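PDB 3VIR: mating-type switching protein swi5 from Schizosaccharomyces pombe, which is required for normal mating-type switching and takes part, with sfr1 and rhp51, in the rhp51-dependent recombination pathway of DNA repair. Local coordinates for the interface of chains A and B. Coordinates in Å, arbitrary orientation; residue numbers count along the deposited sequence, not the author numbering. Chains: chain A/B, Mating-type switching protein swi5.

The interface of chains A and B. Residues chain A 21, 24-25, 27-28, 32; chain B 21, 24-25, 28, 32.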
ATOM      1  N   GLU A  21       9.980  -7.767  -3.026  1.00 87.70           N
ATOM      2  CA  GLU A  21       9.610  -6.355  -3.234  1.00 90.32           C
ATOM      3  C   GLU A  21       8.522  -6.229  -4.280  1.00 89.17           C
ATOM      4  O   GLU A  21       7.579  -5.447  -4.125  1.00 87.37           O
ATOM      5  CB  GLU A  21      10.806  -5.479  -3.614  1.00 93.46           C
ATOM      6  CG  GLU A  21      10.398  -4.055  -4.059  1.00 98.26           C
ATOM      7  CD  GLU A  21      11.501  -3.006  -3.864  1.00106.30           C
ATOM      8  OE1 GLU A  21      11.148  -1.818  -3.635  1.00105.79           O
ATOM      9  OE2 GLU A  21      12.707  -3.376  -3.935  1.00106.07           O
ATOM     10  N   LEU A  24       5.331  -7.376  -2.546  1.00 68.74           N
ATOM     11  CA  LEU A  24       4.795  -6.331  -1.685  1.00 66.96           C
ATOM     12  C   LEU A  24       4.127  -5.254  -2.531  1.00 70.48           C
ATOM     13  O   LEU A  24       2.932  -5.052  -2.408  1.00 73.50           O
ATOM     14  CB  LEU A  24       5.877  -5.729  -0.798  1.00 68.09           C
ATOM     15  CG  LEU A  24       6.459  -6.719   0.210  1.00 68.69           C
ATOM     16  CD1 LEU A  24       7.466  -6.115   1.230  1.00 66.25           C
ATOM     17  CD2 LEU A  24       5.265  -7.361   0.921  1.00 69.01           C
ATOM     18  N   GLN A  25       4.853  -4.585  -3.424  1.00 76.48           N
ATOM     19  CA  GLN A  25       4.240  -3.490  -4.204  1.00 78.01           C
ATOM     20  C   GLN A  25       2.941  -3.940  -4.874  1.00 76.48           C
ATOM     21  O   GLN A  25       2.008  -3.144  -5.014  1.00 74.00           O
ATOM     22  CB  GLN A  25       5.207  -2.851  -5.236  1.00 84.33           C
ATOM     23  CG  GLN A  25       5.683  -1.361  -4.917  1.00 91.84           C
ATOM     24  CD  GLN A  25       4.523  -0.342  -4.581  1.00 99.60           C
ATOM     25  OE1 GLN A  25       4.729   0.605  -3.804  1.00105.25           O
ATOM     26  NE2 GLN A  25       3.316  -0.550  -5.158  1.00 92.43           N
ATOM     27  N   ALA A  27       0.662  -6.537  -3.878  1.00 75.57           N
ATOM     28  CA  ALA A  27      -0.277  -6.564  -2.747  1.00 72.92           C
ATOM     29  C   ALA A  27      -0.861  -5.198  -2.414  1.00 69.30           C
ATOM     30  O   ALA A  27      -2.069  -5.038  -2.242  1.00 70.48           O
ATOM     31  CB  ALA A  27       0.429  -7.121  -1.496  1.00 71.55           C
ATOM     32  N   LEU A  28       0.014  -4.223  -2.293  1.00 67.13           N
ATOM     33  CA  LEU A  28      -0.411  -2.871  -2.027  1.00 67.18           C
ATOM     34  C   LEU A  28      -1.191  -2.280  -3.195  1.00 66.68           C
ATOM     35  O   LEU A  28      -2.205  -1.634  -3.014  1.00 70.09           O
ATOM     36  CB  LEU A  28       0.800  -2.031  -1.775  1.00 69.89           C
ATOM     37  CG  LEU A  28       0.499  -0.728  -1.101  1.00 75.67           C
ATOM     38  CD1 LEU A  28       0.363  -1.043   0.370  1.00 78.86           C
ATOM     39  CD2 LEU A  28       1.643   0.300  -1.411  1.00 82.42           C
ATOM     40  N   LYS A  32      -5.016  -1.091  -2.778  1.00 62.17           N
ATOM     41  CA  LYS A  32      -5.382   0.286  -3.082  1.00 62.76           C
ATOM     42  C   LYS A  32      -6.452   0.319  -4.180  1.00 59.97           C
ATOM     43  O   LYS A  32      -7.270   1.198  -4.196  1.00 57.41           O
ATOM     44  CB  LYS A  32      -4.151   1.125  -3.447  1.00 66.53           C
ATOM     45  CG  LYS A  32      -3.174   1.368  -2.254  1.00 72.61           C
ATOM     46  CD  LYS A  32      -2.793   2.869  -2.099  1.00 82.38           C
ATOM     47  CE  LYS A  32      -1.364   3.122  -1.536  1.00 90.14           C
ATOM     48  NZ  LYS A  32      -0.845   4.513  -1.848  1.00 92.88           N
TER
ATOM     49  N   GLU B  21      -2.648  -2.792   5.542  1.00 90.59           N
ATOM     50  CA  GLU B  21      -2.036  -1.874   4.567  1.00 88.62           C
ATOM     51  C   GLU B  21      -0.745  -1.379   5.151  1.00 85.25           C
ATOM     52  O   GLU B  21       0.284  -1.460   4.521  1.00 88.41           O
ATOM     53  CB  GLU B  21      -2.922  -0.664   4.206  1.00 89.99           C
ATOM     54  CG  GLU B  21      -2.148   0.541   3.604  1.00 89.29           C
ATOM     55  CD  GLU B  21      -3.019   1.565   2.874  1.00 95.03           C
ATOM     56  OE1 GLU B  21      -4.259   1.546   3.008  1.00106.80           O
ATOM     57  OE2 GLU B  21      -2.456   2.415   2.153  1.00 98.97           O
ATOM     58  N   LEU B  24       2.300  -3.563   4.989  1.00 75.37           N
ATOM     59  CA  LEU B  24       2.934  -3.647   3.689  1.00 74.56           C
ATOM     60  C   LEU B  24       3.763  -2.407   3.499  1.00 73.07           C
ATOM     61  O   LEU B  24       4.914  -2.490   3.127  1.00 72.95           O
ATOM     62  CB  LEU B  24       1.921  -3.763   2.556  1.00 75.07           C
ATOM     63  CG  LEU B  24       1.136  -5.074   2.524  1.00 77.46           C
ATOM     64  CD1 LEU B  24       0.059  -5.019   1.439  1.00 81.62           C
ATOM     65  CD2 LEU B  24       2.038  -6.274   2.319  1.00 72.80           C
ATOM     66  N   GLN B  25       3.182  -1.256   3.792  1.00 76.04           N
ATOM     67  CA  GLN B  25       3.818   0.024   3.487  1.00 81.17           C
ATOM     68  C   GLN B  25       5.120   0.167   4.253  1.00 80.17           C
ATOM     69  O   GLN B  25       6.057   0.753   3.737  1.00 83.76           O
ATOM     70  CB  GLN B  25       2.879   1.207   3.806  1.00 86.31           C
ATOM     71  CG  GLN B  25       2.961   2.409   2.834  1.00 91.99           C
ATOM     72  CD  GLN B  25       1.811   2.479   1.802  1.00 97.61           C
ATOM     73  OE1 GLN B  25       2.047   2.637   0.597  1.00103.74           O
ATOM     74  NE2 GLN B  25       0.570   2.386   2.280  1.00100.05           N
ATOM     75  N   LEU B  28       7.884  -2.239   2.531  1.00 75.70           N
ATOM     76  CA  LEU B  28       8.403  -1.548   1.367  1.00 73.25           C
ATOM     77  C   LEU B  28       9.311  -0.389   1.771  1.00 72.83           C
ATOM     78  O   LEU B  28      10.440  -0.270   1.280  1.00 74.43           O
ATOM     79  CB  LEU B  28       7.253  -1.041   0.489  1.00 75.63           C
ATOM     80  CG  LEU B  28       7.016  -1.716  -0.875  1.00 79.06           C
ATOM     81  CD1 LEU B  28       7.609  -3.111  -0.937  1.00 76.71           C
ATOM     82  CD2 LEU B  28       5.521  -1.751  -1.237  1.00 79.59           C
ATOM     83  N   LYS B  32      13.112  -0.098   0.657  1.00 77.71           N
ATOM     84  CA  LYS B  32      13.465   0.906  -0.352  1.00 75.02           C
ATOM     85  C   LYS B  32      14.578   1.771   0.235  1.00 70.64           C
ATOM     86  O   LYS B  32      15.515   2.119  -0.468  1.00 74.95           O
ATOM     87  CB  LYS B  32      12.248   1.751  -0.819  1.00 80.92           C
ATOM     88  CG  LYS B  32      11.554   1.240  -2.152  1.00 85.80           C
ATOM     89  CD  LYS B  32      10.029   0.900  -2.001  1.00 88.89           C
ATOM     90  CE  LYS B  32       9.070   2.092  -2.346  1.00 93.96           C
ATOM     91  NZ  LYS B  32       7.841   2.274  -1.457  1.00 81.27           N
TER
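Leucines from two antiparallel helices form the middle of this two-fold patch. On the axis A:Leu24 and B:Leu24 cross obliquely, their CD2 methyls meeting tip to tip at 3.7 Å. Each has CG anti to the carbonyl carbon (chi1 -65° and -68°), and the other branch of B:Leu24, CD1, rests on the CB of A:Ala27 at 3.6 Å, where the small side chain probably lets the partner come close. A:Leu28, with CG anti to the backbone N (chi1 -163°), slides past B:Leu24 in the opposite direction and lays CD1 alongside its CB at 3.8 Å, while its CD2 turns to the amide end of B:Gln25, 3.9 Å from CD. An alanine in place of A:Leu28 would remove both methyl branches and would probably loosen the packing on B:Leu24 and B:Gln25. In the twin contact B:Leu28 runs antiparallel past A:Leu24, and its CD2 lies 3.7 Å from CG of A:Gln25, whose chain bends at chi2.

Charged residues flank the leucines without pairing directly: NZ of A:Lys32 stays 4.8 Å from OE2 of B:Glu21, and NZ of B:Lys32 is 5.7 Å from OE1 of A:Glu21. Such opposite charges may still favour the antiparallel register.

The patch lies in the N-terminal parts of helices 13-78 of A and 15-65 of B, an antiparallel, coiled-coil-like homodimeric interface within a four-copy assembly, consistent with swi5 self-association, though the structure alone does not show this pairing in solution.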